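Local coordinates for protein PipY (Synechococcus elongatus, PDB 5NLC) that binds pyridoxal 5'-phosphate on a modified TIM barrel and is probably involved in keeping the cell's supply of this cofactor in balance, at residues Ala131-Arg134 with Ala135-Gln139; Val153-Pro156 with Leu157-Ala161; Pro138-Ser141 with Gln142-Gln145; Pro199-Ala203 with Glu204-Trp208. One frame throughout, in Å; residues are numbered along the deposited sequence.

Following the chain from its N terminus, contact 1 is met first, along the helix 130-141. Contact 3 begins where contact 1 ends, sharing Pro138 and Gln139, and carries the same helix into the loop before strand 147-152; Leu133 of the one packs on Leu140 of the other. Contact 2 lies beyond that strand, in the loop that leads to helix 161-181, and contact 4 follows at the end of helix 198-203, before strand 208-211. Each is local and none crosses or encloses another; only contacts 1 and 3 overlap, by the two shared residues. Contacts 2 and 4 still meet in space, where Leu200 CD1 packs on Ala161 O, whereas contacts 1 and 3 lie well apart from contact 4.

Contact 1: Ala131-Arg134 with Ala135-Gln139; sequences ADLR and AELPQ
Ala131 opens the run with its carbonyl: Ala135 N donates to Ala131 O at 2.9 Å, a normal i to i+4 helix bond, and the methyl of Ala135 lies against the same oxygen. Asp132 comes next. Its carbonyl accepts Glu136 N at 3.0 Å, while its own N is bonded to the carboxylate of Asp129 one turn earlier. Its side chain, with CG anti to the backbone N (chi1 -173°), is carried forward along the helix until OD1 lies 3.6 Å from CG of Glu136. The Glu136 chain bends at chi2, and its OE2 stays 4.0 Å from OD1 of Asp132, the two carboxylate planes turned 52° apart. Two like charges one turn apart would be expected to disfavour each other.

Leu133 faces inward. Its CD1 touches CD1 of Leu137 at 4.3 Å, and both leucines rest on Leu178 of helix 161-181; Glu136 N, already bonded to Asp132 O, adds a weak bond to Leu133 O. At Arg134 the pattern shortens: Leu137 N reaches Arg134 O at 3.3 Å in a weak i to i+3 bond, and CB of Leu137 sits 3.4 Å from that oxygen. Pro138, which has no N-H to give, brings its CD to 4.2 Å from Arg134 O, and the helix is kinked there. The Arg134 chain, bent at chi3, lies near Gln181.

The whole is an amphipathic helix with a proline kink, its leucine ridge packed on the neighbouring helix, in the beta-alpha-beta unit of strand 112-116, helix 130-141 and strand 147-152 of the barrel.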
loop_
_atom_site.group_PDB
_atom_site.type_symbol
_atom_site.label_atom_id
_atom_site.label_comp_id
_atom_site.label_asym_id
_atom_site.label_seq_id
_atom_site.Cartn_x
_atom_site.Cartn_y
_atom_site.Cartn_z
ATOM N N ALA A 131 -6.872 13.217 -13.711
ATOM C CA ALA A 131 -6.389 13.941 -14.924
ATOM C C ALA A 131 -4.898 14.284 -14.868
ATOM O O ALA A 131 -4.113 14.105 -15.848
ATOM C CB ALA A 131 -7.211 15.219 -15.120
ATOM N N ASP A 132 -4.478 14.749 -13.684
ATOM C CA ASP A 132 -3.064 15.026 -13.447
ATOM C C ASP A 132 -2.251 13.735 -13.550
ATOM O O ASP A 132 -1.208 13.725 -14.182
ATOM C CB ASP A 132 -2.850 15.752 -12.087
ATOM C CG ASP A 132 -1.390 16.239 -11.853
ATOM O OD1 ASP A 132 -0.648 16.688 -12.809
ATOM O OD2 ASP A 132 -0.973 16.191 -10.641
ATOM N N LEU A 133 -2.725 12.655 -12.931
ATOM C CA LEU A 133 -2.009 11.377 -13.027
ATOM C C LEU A 133 -1.858 10.942 -14.496
ATOM O O LEU A 133 -0.788 10.608 -14.929
ATOM C CB LEU A 133 -2.695 10.254 -12.231
ATOM C CG LEU A 133 -2.029 8.870 -12.265
ATOM C CD1 LEU A 133 -0.518 8.882 -11.978
ATOM C CD2 LEU A 133 -2.807 7.948 -11.318
ATOM N N ARG A 134 -2.913 11.026 -15.276
ATOM C CA ARG A 134 -2.806 10.618 -16.686
ATOM C C ARG A 134 -1.815 11.515 -17.449
ATOM O O ARG A 134 -1.021 11.050 -18.247
ATOM C CB ARG A 134 -4.184 10.697 -17.358
ATOM C CG ARG A 134 -4.196 10.168 -18.787
ATOM C CD ARG A 134 -5.558 10.491 -19.447
ATOM N NE ARG A 134 -6.624 9.603 -18.988
ATOM C CZ ARG A 134 -6.884 8.386 -19.535
ATOM N NH1 ARG A 134 -6.138 7.881 -20.536
ATOM N NH2 ARG A 134 -7.902 7.645 -19.094
ATOM N N ALA A 135 -1.851 12.812 -17.181
ATOM C CA ALA A 135 -0.964 13.740 -17.836
ATOM C C ALA A 135 0.484 13.544 -17.493
ATOM O O ALA A 135 1.364 13.899 -18.290
ATOM C CB ALA A 135 -1.341 15.177 -17.524
ATOM N N GLU A 136 0.757 13.031 -16.299
ATOM C CA GLU A 136 2.133 12.868 -15.831
ATOM C C GLU A 136 2.694 11.502 -16.084
ATOM O O GLU A 136 3.838 11.219 -15.774
ATOM C CB GLU A 136 2.171 13.213 -14.335
ATOM C CG GLU A 136 2.027 14.720 -14.069
ATOM C CD GLU A 136 2.815 15.639 -15.069
ATOM O OE1 GLU A 136 4.024 15.443 -15.330
ATOM O OE2 GLU A 136 2.180 16.555 -15.674
ATOM N N LEU A 137 1.882 10.617 -16.648
ATOM C CA LEU A 137 2.343 9.278 -16.929
ATOM C C LEU A 137 3.678 9.141 -17.737
ATOM O O LEU A 137 4.485 8.285 -17.406
ATOM C CB LEU A 137 1.218 8.529 -17.631
ATOM C CG LEU A 137 0.767 7.190 -17.200
ATOM C CD1 LEU A 137 0.639 7.023 -15.718
ATOM C CD2 LEU A 137 -0.461 6.877 -18.051
ATOM N N PRO A 138 3.913 9.999 -18.727
ATOM C CA PRO A 138 5.165 9.902 -19.433
ATOM C C PRO A 138 6.361 10.191 -18.551
ATOM O O PRO A 138 7.386 9.541 -18.691
ATOM C CB PRO A 138 5.050 10.951 -20.541
ATOM C CG PRO A 138 3.601 11.110 -20.737
ATOM C CD PRO A 138 3.005 10.967 -19.373
ATOM N N GLN A 139 6.225 11.167 -17.656
ATOM C CA GLN A 139 7.310 11.510 -16.770
ATOM C C GLN A 139 7.467 10.464 -15.658
ATOM O O GLN A 139 8.593 10.100 -15.273
ATOM C CB GLN A 139 7.084 12.885 -16.166
ATOM C CG GLN A 139 7.364 14.011 -17.160
ATOM C CD GLN A 139 6.307 14.167 -18.203
ATOM O OE1 GLN A 139 5.093 14.062 -17.883
ATOM N NE2 GLN A 139 6.735 14.427 -19.488
#

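Contact 2: Val153-Pro156 with Leu157-Ala161; sequences VIAP and LGLTA
This is a tight turn on the protein surface, where Pro156 and Leu159 meet in the loop between strand 147-152 and helix 161-181. A single backbone bond closes it: Leu159 N donates to Pro156 O at 3.2 Å, nearly straight at the hydrogen (164°) but arriving from above the carbonyl plane. CB of Leu159 lies 3.4 Å from the same oxygen, so N and CB of Leu159 both crowd against this carbonyl oxygen. Gly158 takes the third place of the turn with phi 85°, a positive value that suits glycine.

The side-chain part is apolar and rests on one methyl. Leu159 CD2 folds back over the start of the turn, touching CB of Ala155 at 3.7 Å and CD of the Pro156 ring at 3.9 Å. Its chi1 of -145° is away from the usual staggered values, and this unusual torsion brings the branch over both residues at once. The leucine and the proline ring lie at an angle to one another. Leu159 also packs on Leu120 and Thr164, and Ala155 on Leu167, which joins the turn to helix 161-181.

Just beyond, OG1 of Thr160 caps Glu163 N. The arrangement is a type II beta turn from Pro156 to Leu159 running into the N-cap of a barrel helix, with Ala155 about 7 Å, side chain to side chain, from Arg210, a pyridoxal phosphate-binding residue of this protein; the site is without its cofactor here.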
loop_
_atom_site.group_PDB
_atom_site.type_symbol
_atom_site.label_atom_id
_atom_site.label_comp_id
_atom_site.label_asym_id
_atom_site.label_seq_id
_atom_site.Cartn_x
_atom_site.Cartn_y
_atom_site.Cartn_z
ATOM N N VAL A 153 -6.349 3.004 -3.685
ATOM C CA VAL A 153 -7.584 3.757 -3.537
ATOM C C VAL A 153 -8.180 3.536 -2.152
ATOM O O VAL A 153 -8.286 2.375 -1.724
ATOM C CB VAL A 153 -8.533 3.286 -4.644
ATOM C CG1 VAL A 153 -9.900 3.753 -4.420
ATOM C CG2 VAL A 153 -8.042 3.846 -5.964
ATOM N N ILE A 154 -8.497 4.623 -1.435
ATOM C CA ILE A 154 -9.042 4.540 -0.097
ATOM C C ILE A 154 -10.398 5.232 -0.154
ATOM O O ILE A 154 -10.496 6.389 -0.589
ATOM C CB ILE A 154 -8.163 5.263 0.945
ATOM C CG1 ILE A 154 -6.693 4.780 0.829
ATOM C CG2 ILE A 154 -8.825 5.174 2.303
ATOM C CD1 ILE A 154 -5.769 5.463 1.813
ATOM N N ALA A 155 -11.434 4.533 0.279
ATOM C CA ALA A 155 -12.773 5.132 0.263
ATOM C C ALA A 155 -12.856 6.212 1.329
ATOM O O ALA A 155 -12.264 6.039 2.419
ATOM C CB ALA A 155 -13.810 4.055 0.523
ATOM N N PRO A 156 -13.512 7.366 1.036
ATOM C CA PRO A 156 -13.783 8.366 2.033
ATOM C C PRO A 156 -14.507 7.767 3.211
ATOM O O PRO A 156 -15.279 6.805 3.030
ATOM C CB PRO A 156 -14.702 9.346 1.299
ATOM C CG PRO A 156 -14.221 9.281 -0.123
ATOM C CD PRO A 156 -13.871 7.834 -0.313
ATOM N N LEU A 157 -14.260 8.300 4.418
ATOM C CA LEU A 157 -14.936 7.717 5.591
ATOM C C LEU A 157 -16.419 7.969 5.392
ATOM O O LEU A 157 -16.816 9.035 4.855
ATOM C CB LEU A 157 -14.420 8.293 6.920
ATOM C CG LEU A 157 -12.899 8.170 7.159
ATOM C CD1 LEU A 157 -12.483 8.810 8.500
ATOM C CD2 LEU A 157 -12.415 6.724 7.055
ATOM N N GLY A 158 -17.227 6.967 5.722
ATOM C CA GLY A 158 -18.675 7.105 5.652
ATOM C C GLY A 158 -19.293 6.837 4.283
ATOM O O GLY A 158 -20.503 6.881 4.156
ATOM N N LEU A 159 -18.488 6.550 3.264
ATOM C CA LEU A 159 -19.007 6.065 1.980
ATOM C C LEU A 159 -19.935 4.813 2.186
ATOM O O LEU A 159 -19.636 3.917 2.988
ATOM C CB LEU A 159 -17.809 5.671 1.093
ATOM C CG LEU A 159 -17.975 5.931 -0.378
ATOM C CD1 LEU A 159 -18.197 7.409 -0.647
ATOM C CD2 LEU A 159 -16.824 5.357 -1.171
ATOM N N THR A 160 -21.038 4.737 1.463
ATOM C CA THR A 160 -21.898 3.529 1.530
ATOM C C THR A 160 -21.204 2.292 0.958
ATOM O O THR A 160 -20.255 2.390 0.234
ATOM C CB THR A 160 -23.241 3.730 0.825
ATOM O OG1 THR A 160 -23.074 3.746 -0.602
ATOM C CG2 THR A 160 -23.899 5.038 1.328
ATOM N N ALA A 161 -21.682 1.100 1.311
ATOM C CA ALA A 161 -21.176 -0.134 0.738
ATOM C C ALA A 161 -21.316 -0.083 -0.790
ATOM O O ALA A 161 -20.379 -0.409 -1.503
ATOM C CB ALA A 161 -21.898 -1.386 1.348
#

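Contact 3: Pro138-Ser141 with Gln142-Gln145; sequences PQLS and QLQQ
Backbone bonds between Gln142, Leu143 and the last turn of the helix set the frame of this contact. Gln142 N is bonded to Gln139 O at 3.1 Å, bent at the hydrogen (137°), and makes a second, weak bond to Pro138 O at 3.4 Å. Leu143 N reaches Leu140 O at 3.2 Å. The bonds to Gln139 O and Leu140 O are of the i to i+3 kind, and both donors stand well above the plane of the carbonyl they approach.

Among the side chains, the polar part is carried by glutamines and a serine. The Gln142 chain, extended beyond CG, runs back beside the helix, and its CG lies 3.4 Å from Pro138 O. Further on, Gln144 NE2 turns back to give a bond to Gln142 O at 2.8 Å, nearly straight at the hydrogen (167°); that oxygen sits 7° from the Gln144 amide plane, while the amide nitrogen lies above the carbonyl plane of Gln142. OG of Ser141 bonds back to Leu137 O, one turn earlier.

The apolar part is one pair. Leu140 and Leu143 lie side by side and point the same way, CD2 of Leu140 being 4.0 Å from CD1 of Leu143. Leu140 also touches Trp94 and Trp128, and Leu143 packs on Asp101.

A water lies 2.8 Å from Leu140 O and 2.7 Å from Leu143 O, placed to donate to either, though it has more acceptors nearby than protons. The arrangement is a helix C-terminus where i to i+3 bonds take over as the chain passes into the loop before strand 147-152 of the barrel.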
loop_
_atom_site.group_PDB
_atom_site.type_symbol
_atom_site.label_atom_id
_atom_site.label_comp_id
_atom_site.label_asym_id
_atom_site.label_seq_id
_atom_site.Cartn_x
_atom_site.Cartn_y
_atom_site.Cartn_z
ATOM N N PRO A 138 3.913 9.999 -18.727
ATOM C CA PRO A 138 5.165 9.902 -19.433
ATOM C C PRO A 138 6.361 10.191 -18.551
ATOM O O PRO A 138 7.386 9.541 -18.691
ATOM C CB PRO A 138 5.050 10.951 -20.541
ATOM C CG PRO A 138 3.601 11.110 -20.737
ATOM C CD PRO A 138 3.005 10.967 -19.373
ATOM N N GLN A 139 6.225 11.167 -17.656
ATOM C CA GLN A 139 7.310 11.510 -16.770
ATOM C C GLN A 139 7.467 10.464 -15.658
ATOM O O GLN A 139 8.593 10.100 -15.273
ATOM C CB GLN A 139 7.084 12.885 -16.166
ATOM C CG GLN A 139 7.364 14.011 -17.160
ATOM C CD GLN A 139 6.307 14.167 -18.203
ATOM O OE1 GLN A 139 5.093 14.062 -17.883
ATOM N NE2 GLN A 139 6.735 14.427 -19.488
ATOM N N LEU A 140 6.333 9.942 -15.165
ATOM C CA LEU A 140 6.416 8.830 -14.212
ATOM C C LEU A 140 7.142 7.619 -14.769
ATOM O O LEU A 140 7.941 6.976 -14.073
ATOM C CB LEU A 140 5.029 8.416 -13.756
ATOM C CG LEU A 140 4.373 9.449 -12.858
ATOM C CD1 LEU A 140 2.876 9.224 -12.812
ATOM C CD2 LEU A 140 4.941 9.410 -11.451
ATOM N N SER A 141 6.847 7.301 -16.007
ATOM C CA SER A 141 7.502 6.230 -16.730
ATOM C C SER A 141 9.005 6.379 -16.893
ATOM O O SER A 141 9.694 5.378 -16.997
ATOM C CB SER A 141 6.864 6.075 -18.130
ATOM O OG SER A 141 5.535 5.617 -17.937
ATOM N N GLN A 142 9.511 7.599 -16.835
ATOM C CA GLN A 142 10.954 7.838 -16.904
ATOM C C GLN A 142 11.703 7.895 -15.605
ATOM O O GLN A 142 12.915 8.117 -15.611
ATOM C CB GLN A 142 11.178 9.119 -17.699
ATOM C CG GLN A 142 10.669 8.877 -19.111
ATOM C CD GLN A 142 10.531 10.140 -19.937
ATOM O OE1 GLN A 142 10.508 11.267 -19.412
ATOM N NE2 GLN A 142 10.420 9.956 -21.265
ATOM N N LEU A 143 11.000 7.795 -14.479
ATOM C CA LEU A 143 11.657 7.705 -13.192
ATOM C C LEU A 143 12.394 6.359 -13.149
ATOM O O LEU A 143 11.789 5.312 -13.357
ATOM C CB LEU A 143 10.638 7.864 -12.057
ATOM C CG LEU A 143 9.991 9.235 -11.922
ATOM C CD1 LEU A 143 8.927 9.203 -10.826
ATOM C CD2 LEU A 143 10.966 10.383 -11.677
ATOM N N GLN A 144 13.702 6.386 -12.990
ATOM C CA GLN A 144 14.512 5.168 -13.147
ATOM C C GLN A 144 14.816 4.434 -11.871
ATOM O O GLN A 144 15.267 3.293 -11.937
ATOM C CB GLN A 144 15.875 5.552 -13.740
ATOM C CG GLN A 144 15.771 6.297 -15.040
ATOM C CD GLN A 144 15.234 5.420 -16.148
ATOM O OE1 GLN A 144 15.906 4.475 -16.587
ATOM N NE2 GLN A 144 14.014 5.717 -16.614
ATOM N N GLN A 145 14.625 5.079 -10.728
ATOM C CA GLN A 145 15.087 4.542 -9.445
ATOM C C GLN A 145 13.964 4.040 -8.531
ATOM O O GLN A 145 14.229 3.789 -7.343
ATOM C CB GLN A 145 15.782 5.624 -8.650
ATOM C CG GLN A 145 16.689 6.548 -9.426
ATOM C CD GLN A 145 17.857 5.813 -10.003
ATOM O OE1 GLN A 145 18.250 4.760 -9.503
ATOM N NE2 GLN A 145 18.426 6.359 -11.009
HETATM O O HOH W 1 9.212 4.540 -13.697
#

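Contact 4: Pro199-Ala203 with Glu204-Trp208; sequences PLAVA and EGATW
A Schellman motif ends helix 198-203 here, made by Ala201 and Val202 with Gly205 and Ala206. Ala206 N gives a nearly straight bond to Ala201 O (3.0 Å, 167°), and inside it Gly205 N bonds to Val202 O at 3.0 Å. Both donors come from above the carbonyl planes rather than within them. Gly205 holds the C-prime place with phi 101°, a region that glycine enters readily. Glu204, first to leave the helical backbone angles, has its N shared weakly between Leu200 O and Ala201 O.

The reversal brings Ala206 back onto the helix. Its CB lies 3.9 Å from CB of Ala201, an apolar touch beside the Ala206 N to Ala201 O bond, and 3.5 Å from Ala201 O. Both alanines also rest on Met192.

Glu204 lies back along the helix. With CG beside its own N (chi1 -59°) and a bend at chi2, CG comes 3.3 Å from Leu200 O, and a water that donates to both joins that carbonyl to OE2, 3.2 Å from the carboxylate oxygen. OE1 forms a salt bridge with Arg172 of helix 161-181, tying the helix end to its neighbour.

Past the turn, Thr207 and Trp208 lead into strand 208-211, which carries Arg210, a pyridoxal phosphate-binding residue whose site is without cofactor here. This is the Schellman C-cap of a barrel helix, linking helix 198-203 to the strand that carries a residue of the pyridoxal phosphate site.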
loop_
_atom_site.group_PDB
_atom_site.type_symbol
_atom_site.label_atom_id
_atom_site.label_comp_id
_atom_site.label_asym_id
_atom_site.label_seq_id
_atom_site.Cartn_x
_atom_site.Cartn_y
_atom_site.Cartn_z
ATOM N N PRO A 199 -13.676 -7.292 1.782
ATOM C CA PRO A 199 -14.377 -8.255 0.887
ATOM C C PRO A 199 -14.867 -7.584 -0.419
ATOM O O PRO A 199 -14.823 -8.191 -1.484
ATOM C CB PRO A 199 -15.519 -8.775 1.766
ATOM C CG PRO A 199 -15.013 -8.584 3.186
ATOM C CD PRO A 199 -14.251 -7.292 3.138
ATOM N N LEU A 200 -15.298 -6.329 -0.363
ATOM C CA LEU A 200 -15.734 -5.619 -1.586
ATOM C C LEU A 200 -14.517 -5.416 -2.497
ATOM O O LEU A 200 -14.615 -5.547 -3.744
ATOM C CB LEU A 200 -16.345 -4.280 -1.282
ATOM C CG LEU A 200 -17.595 -4.284 -0.405
ATOM C CD1 LEU A 200 -18.038 -2.846 -0.156
ATOM C CD2 LEU A 200 -18.705 -5.101 -0.976
ATOM N N ALA A 201 -13.368 -5.132 -1.868
ATOM C CA ALA A 201 -12.130 -4.862 -2.616
ATOM C C ALA A 201 -11.668 -6.100 -3.345
ATOM O O ALA A 201 -11.379 -6.039 -4.551
ATOM C CB ALA A 201 -11.068 -4.364 -1.671
ATOM N N VAL A 202 -11.667 -7.239 -2.658
ATOM C CA VAL A 202 -11.250 -8.494 -3.238
ATOM C C VAL A 202 -12.146 -8.844 -4.431
ATOM O O VAL A 202 -11.646 -9.219 -5.490
ATOM C CB VAL A 202 -11.256 -9.617 -2.200
ATOM C CG1 VAL A 202 -11.146 -10.996 -2.839
ATOM C CG2 VAL A 202 -10.217 -9.393 -1.142
ATOM N N ALA A 203 -13.465 -8.679 -4.284
ATOM C CA ALA A 203 -14.370 -9.015 -5.387
ATOM C C ALA A 203 -14.113 -8.087 -6.596
ATOM O O ALA A 203 -14.443 -8.456 -7.698
ATOM C CB ALA A 203 -15.837 -8.899 -4.938
ATOM N N GLU A 204 -13.561 -6.887 -6.384
ATOM C CA GLU A 204 -13.269 -5.991 -7.471
ATOM C C GLU A 204 -11.800 -6.002 -7.914
ATOM O O GLU A 204 -11.397 -5.141 -8.707
ATOM C CB GLU A 204 -13.695 -4.596 -7.144
ATOM C CG GLU A 204 -15.157 -4.429 -6.845
ATOM C CD GLU A 204 -16.081 -4.825 -7.973
ATOM O OE1 GLU A 204 -15.671 -4.725 -9.138
ATOM O OE2 GLU A 204 -17.200 -5.295 -7.664
ATOM N N GLY A 205 -11.040 -6.982 -7.466
ATOM C CA GLY A 205 -9.740 -7.283 -8.056
ATOM C C GLY A 205 -8.559 -6.746 -7.258
ATOM O O GLY A 205 -7.451 -6.660 -7.801
ATOM N N ALA A 206 -8.758 -6.364 -5.982
ATOM C CA ALA A 206 -7.596 -5.962 -5.109
ATOM C C ALA A 206 -6.510 -7.008 -5.111
ATOM O O ALA A 206 -6.787 -8.227 -5.070
ATOM C CB ALA A 206 -8.014 -5.736 -3.650
ATOM N N THR A 207 -5.289 -6.569 -5.130
ATOM C CA THR A 207 -4.171 -7.471 -4.918
ATOM C C THR A 207 -3.502 -7.312 -3.539
ATOM O O THR A 207 -2.760 -8.204 -3.129
ATOM C CB THR A 207 -3.128 -7.319 -6.017
ATOM O OG1 THR A 207 -2.592 -5.990 -5.999
ATOM C CG2 THR A 207 -3.754 -7.674 -7.462
ATOM N N TRP A 208 -3.668 -6.178 -2.877
ATOM C CA TRP A 208 -3.117 -5.958 -1.549
ATOM C C TRP A 208 -4.267 -5.476 -0.695
ATOM O O TRP A 208 -4.834 -4.458 -1.047
ATOM C CB TRP A 208 -2.078 -4.827 -1.543
ATOM C CG TRP A 208 -0.779 -5.098 -2.194
ATOM C CD1 TRP A 208 -0.301 -4.447 -3.292
ATOM C CD2 TRP A 208 0.310 -5.936 -1.721
ATOM N NE1 TRP A 208 1.005 -4.822 -3.538
ATOM C CE2 TRP A 208 1.386 -5.779 -2.630
ATOM C CE3 TRP A 208 0.473 -6.806 -0.661
ATOM C CZ2 TRP A 208 2.584 -6.496 -2.503
ATOM C CZ3 TRP A 208 1.703 -7.508 -0.506
ATOM C CH2 TRP A 208 2.707 -7.377 -1.440
HETATM O O HOH W 2 -17.350 -5.372 -4.443
#